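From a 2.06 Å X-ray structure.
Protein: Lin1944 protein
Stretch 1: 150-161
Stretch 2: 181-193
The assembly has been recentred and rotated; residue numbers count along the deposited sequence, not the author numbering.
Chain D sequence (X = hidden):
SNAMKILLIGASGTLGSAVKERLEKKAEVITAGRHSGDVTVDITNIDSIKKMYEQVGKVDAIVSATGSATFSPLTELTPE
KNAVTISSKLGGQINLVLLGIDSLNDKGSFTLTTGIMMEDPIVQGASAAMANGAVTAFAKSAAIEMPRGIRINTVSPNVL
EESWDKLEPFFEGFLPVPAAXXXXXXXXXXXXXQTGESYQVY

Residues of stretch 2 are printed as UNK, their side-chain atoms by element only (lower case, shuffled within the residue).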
# COMPACT_ATOMS: atom_id res chain seq x y z
N ILE D 150 -1.92 -9.22 21.15
CA ILE D 150 -0.82 -9.00 20.25
C ILE D 150 -0.84 -7.58 19.66
O ILE D 150 -1.91 -7.06 19.33
CB ILE D 150 -0.79 -10.07 19.15
CG1 ILE D 150 -0.29 -11.41 19.73
CG2 ILE D 150 0.09 -9.63 18.00
CD1 ILE D 150 -0.80 -12.66 19.00
N ARG D 151 0.33 -6.96 19.57
CA ARG D 151 0.45 -5.59 19.04
C ARG D 151 1.16 -5.57 17.70
O ARG D 151 1.91 -6.50 17.36
CB ARG D 151 1.16 -4.66 20.04
CG ARG D 151 0.56 -4.70 21.47
CD ARG D 151 1.37 -3.85 22.47
NE ARG D 151 2.67 -4.46 22.71
CZ ARG D 151 3.84 -4.06 22.20
NH1 ARG D 151 3.93 -2.98 21.44
NH2 ARG D 151 4.93 -4.73 22.50
N ILE D 152 0.91 -4.52 16.91
CA ILE D 152 1.61 -4.37 15.63
C ILE D 152 1.84 -2.89 15.31
O ILE D 152 0.89 -2.08 15.28
CB ILE D 152 0.86 -5.11 14.45
CG1 ILE D 152 1.55 -4.82 13.10
CG2 ILE D 152 -0.65 -4.68 14.37
CD1 ILE D 152 1.18 -5.82 12.00
N ASN D 153 3.10 -2.54 15.07
CA ASN D 153 3.48 -1.17 14.70
C ASN D 153 4.40 -1.17 13.48
O ASN D 153 4.91 -2.20 13.09
CB ASN D 153 4.22 -0.47 15.85
CG ASN D 153 3.41 -0.41 17.13
OD1 ASN D 153 2.35 0.22 17.17
ND2 ASN D 153 3.92 -1.05 18.19
N THR D 154 4.62 0.01 12.89
CA THR D 154 5.60 0.12 11.83
C THR D 154 6.64 1.18 12.20
O THR D 154 6.34 2.11 12.96
CB THR D 154 4.98 0.46 10.44
OG1 THR D 154 4.19 1.64 10.53
CG2 THR D 154 4.13 -0.68 9.95
N VAL D 155 7.84 1.01 11.67
CA VAL D 155 8.90 2.00 11.83
C VAL D 155 9.22 2.54 10.43
O VAL D 155 9.42 1.76 9.49
CB VAL D 155 10.12 1.43 12.55
CG1 VAL D 155 11.30 2.45 12.57
CG2 VAL D 155 9.73 1.00 13.99
N SER D 156 9.21 3.86 10.30
CA SER D 156 9.44 4.52 8.99
C SER D 156 10.70 5.38 9.06
O SER D 156 10.70 6.48 9.61
CB SER D 156 8.25 5.35 8.57
OG SER D 156 8.48 5.88 7.27
N PRO D 157 11.80 4.85 8.52
CA PRO D 157 13.03 5.63 8.59
C PRO D 157 13.24 6.56 7.41
O PRO D 157 12.76 6.32 6.29
CB PRO D 157 14.13 4.55 8.57
CG PRO D 157 13.40 3.22 8.30
CD PRO D 157 12.02 3.54 7.90
N ASN D 158 13.99 7.62 7.69
CA ASN D 158 14.59 8.45 6.65
C ASN D 158 15.79 7.69 6.11
O ASN D 158 16.16 6.62 6.64
CB ASN D 158 15.04 9.77 7.29
CG ASN D 158 15.21 10.90 6.30
OD1 ASN D 158 15.37 10.67 5.10
ND2 ASN D 158 15.14 12.15 6.81
N VAL D 159 16.42 8.23 5.07
CA VAL D 159 17.71 7.69 4.61
C VAL D 159 18.71 7.61 5.78
O VAL D 159 18.78 8.53 6.60
CB VAL D 159 18.29 8.50 3.38
CG1 VAL D 159 18.43 9.98 3.71
CG2 VAL D 159 19.65 7.93 2.94
N LEU D 160 19.47 6.51 5.86
CA LEU D 160 20.48 6.33 6.93
C LEU D 160 21.83 7.00 6.66
O LEU D 160 22.36 6.93 5.54
CB LEU D 160 20.72 4.85 7.22
CG LEU D 160 19.48 3.98 7.45
CD1 LEU D 160 19.93 2.56 7.74
CD2 LEU D 160 18.63 4.55 8.60
N GLU D 161 22.39 7.63 7.69
CA GLU D 161 23.74 8.18 7.61
C GLU D 161 24.73 7.12 7.07
O GLU D 161 25.59 7.43 6.24
CB GLU D 161 24.22 8.65 8.99
CG GLU D 161 23.46 9.85 9.53
CD GLU D 161 24.03 10.38 10.83
OE1 GLU D 161 24.76 9.64 11.53
OE2 GLU D 161 23.74 11.54 11.17
N UNK D 181 19.52 5.56 15.82
CA UNK D 181 18.32 6.29 16.24
C UNK D 181 17.06 5.57 15.77
O UNK D 181 16.10 5.44 16.52
c UNK D 181 17.23 8.62 16.19
c UNK D 181 18.37 7.73 15.73
c UNK D 181 17.31 9.95 15.51
c UNK D 181 16.21 10.89 15.98
n UNK D 181 16.35 12.22 15.35
N UNK D 182 17.05 5.10 14.53
CA UNK D 182 15.94 4.32 14.04
C UNK D 182 15.75 3.06 14.89
O UNK D 182 14.62 2.65 15.13
c UNK D 182 14.88 3.22 12.02
c UNK D 182 16.34 5.23 11.71
c UNK D 182 16.11 3.96 12.54
N UNK D 183 16.84 2.46 15.36
CA UNK D 183 16.77 1.18 16.11
C UNK D 183 16.00 1.34 17.43
O UNK D 183 15.37 0.38 17.90
c UNK D 183 18.17 0.62 16.34
N UNK D 184 16.06 2.55 18.00
CA UNK D 184 15.31 2.91 19.21
C UNK D 184 13.79 2.77 19.03
O UNK D 184 13.10 2.32 19.95
c UNK D 184 19.05 6.03 22.40
n UNK D 184 18.24 5.61 23.38
c UNK D 184 16.99 4.50 20.32
c UNK D 184 15.64 4.33 19.65
c UNK D 184 17.22 5.99 20.72
n UNK D 184 20.33 6.27 22.67
n UNK D 184 18.59 6.22 21.16
N UNK D 185 13.28 3.14 17.85
CA UNK D 185 11.88 3.00 17.47
C UNK D 185 11.41 1.54 17.43
O UNK D 185 10.26 1.22 17.84
c UNK D 185 11.63 3.68 16.11
N UNK D 186 12.27 0.68 16.89
CA UNK D 186 12.04 -0.76 16.94
C UNK D 186 12.00 -1.26 18.39
O UNK D 186 11.10 -2.02 18.75
c UNK D 186 13.53 -0.49 13.91
c UNK D 186 12.19 -2.47 14.03
c UNK D 186 12.63 -1.45 11.90
c UNK D 186 13.12 -1.52 16.17
c UNK D 186 12.03 -2.44 12.62
c UNK D 186 12.93 -1.49 14.67
c UNK D 186 13.40 -0.47 12.54
N UNK D 187 12.96 -0.83 19.21
CA UNK D 187 12.92 -1.15 20.65
C UNK D 187 11.63 -0.63 21.31
O UNK D 187 11.04 -1.32 22.13
c UNK D 187 14.16 -0.63 21.38
o UNK D 187 15.32 -0.33 24.88
o UNK D 187 16.34 0.02 23.01
c UNK D 187 15.34 -0.34 23.64
c UNK D 187 14.10 -0.84 22.89
N UNK D 188 11.21 0.59 20.95
CA UNK D 188 9.96 1.17 21.41
C UNK D 188 8.79 0.25 21.04
O UNK D 188 7.95 -0.05 21.88
c UNK D 188 7.06 5.32 21.02
n UNK D 188 6.87 5.58 22.46
c UNK D 188 9.77 2.58 20.83
c UNK D 188 8.52 3.29 21.29
c UNK D 188 8.40 4.68 20.66
N UNK D 189 8.75 -0.22 19.78
CA UNK D 189 7.70 -1.14 19.35
C UNK D 189 7.72 -2.47 20.11
O UNK D 189 6.68 -2.91 20.58
o UNK D 189 6.66 -2.22 17.50
c UNK D 189 7.73 -1.39 17.84
N UNK D 190 8.89 -3.08 20.29
CA UNK D 190 8.96 -4.38 20.96
C UNK D 190 8.68 -4.30 22.46
O UNK D 190 7.95 -5.13 23.02
c UNK D 190 10.47 -5.40 19.20
c UNK D 190 10.33 -5.09 20.68
c UNK D 190 10.52 -6.37 21.55
N UNK D 191 9.25 -3.30 23.13
CA UNK D 191 9.26 -3.28 24.59
C UNK D 191 8.22 -2.35 25.20
O UNK D 191 7.88 -2.49 26.38
c UNK D 191 11.63 -5.13 25.84
c UNK D 191 11.63 -4.07 24.94
c UNK D 191 12.52 -6.20 25.69
c UNK D 191 13.42 -6.21 24.63
c UNK D 191 10.66 -2.94 25.10
c UNK D 191 12.53 -4.08 23.89
c UNK D 191 13.43 -5.13 23.73
N UNK D 192 7.74 -1.40 24.39
CA UNK D 192 6.60 -0.55 24.76
C UNK D 192 5.28 -1.32 24.64
O UNK D 192 5.28 -2.55 24.52
N UNK D 193 4.17 -0.60 24.69
CA UNK D 193 2.86 -1.25 24.78
C UNK D 193 1.83 -0.67 23.83
O UNK D 193 0.62 -0.91 24.00
c UNK D 193 2.33 -1.22 26.22

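Position 181 carries four carbons in a row ending in nitrogen, fully extended and far from the strand: a lysine, K181, at the solvent side of the helix. Position 182 has three carbons, one bearing the other two, and points toward the strand beside V155, P157 and L160. That beta-branched, wholly apolar fork is valine, V182; its CG1 lies 3.7 Å from V155 CG1 and 3.8 Å from P157 CB, while its CG2 reaches L160 CD2 at 3.9 Å.

Position 183 has a single carbon directed away from the strand, hence alanine, A183. At 184 three carbons, a nitrogen and a carbon with two further nitrogens spell a guanidinium: R184, exposed and out of reach. Position 185 again has one carbon, now pointing toward the strand, so it is alanine, A185. Its CB sits 3.8 Å from V155 CG1, and the short side chain accompanies a close backbone approach, 6.5 Å between A185 CA and V155 CA.

Position 186 shows one carbon and a six-carbon ring with no oxygen, which makes it phenylalanine, F186. Its CA-to-CB bond runs sideways, but the ring comes back under V155: CG2 of V155 stands 4.0 Å from the ring centroid, almost on its normal, a CH-pi contact over the face.

Position 187, three carbons with two oxygens on the third, is glutamate, E187; 188, four carbons ending in nitrogen, is lysine, K188. Neither side chain contacts the strand. Position 189 has one carbon and one oxygen, the oxygen near N153: serine, S189, whose OG accepts a hydrogen bond from N153 ND2 at 3.1 Å.

Position 190, a three-carbon fork pointing away, is valine, V190. Position 191, a carbon and a six-carbon ring, also turned away, is phenylalanine, F191. Position 192 has no side chain and is glycine, G192, the first residue to leave helical geometry; an ideal CB here would come within 2.5 Å of K188 O. Position 193, one carbon pointing away, is alanine, A193.

The contact works by running helix and strand antiparallel, at 175°, and using alternate strand residues. R151, N153, V155 and P157 face the helix, while I152, T154 and S156 face away. V155 anchors the apolar half among V182, A185 and F186. Polarity rises toward the helix C-terminus, where carbonyls lack helical partners: R151 NH1 donates to S189 O at 2.9 Å, and R151 NH2 adds a weak bond to V190 O at 3.1 Å. The rule is apolar packing where the strand's C-terminal half meets the earlier helix turns, an asparagine-serine hydrogen bond between, and arginine at the helix C-terminal end.

Stretch 2, residues 181-193: KVARAFEKSVFGA
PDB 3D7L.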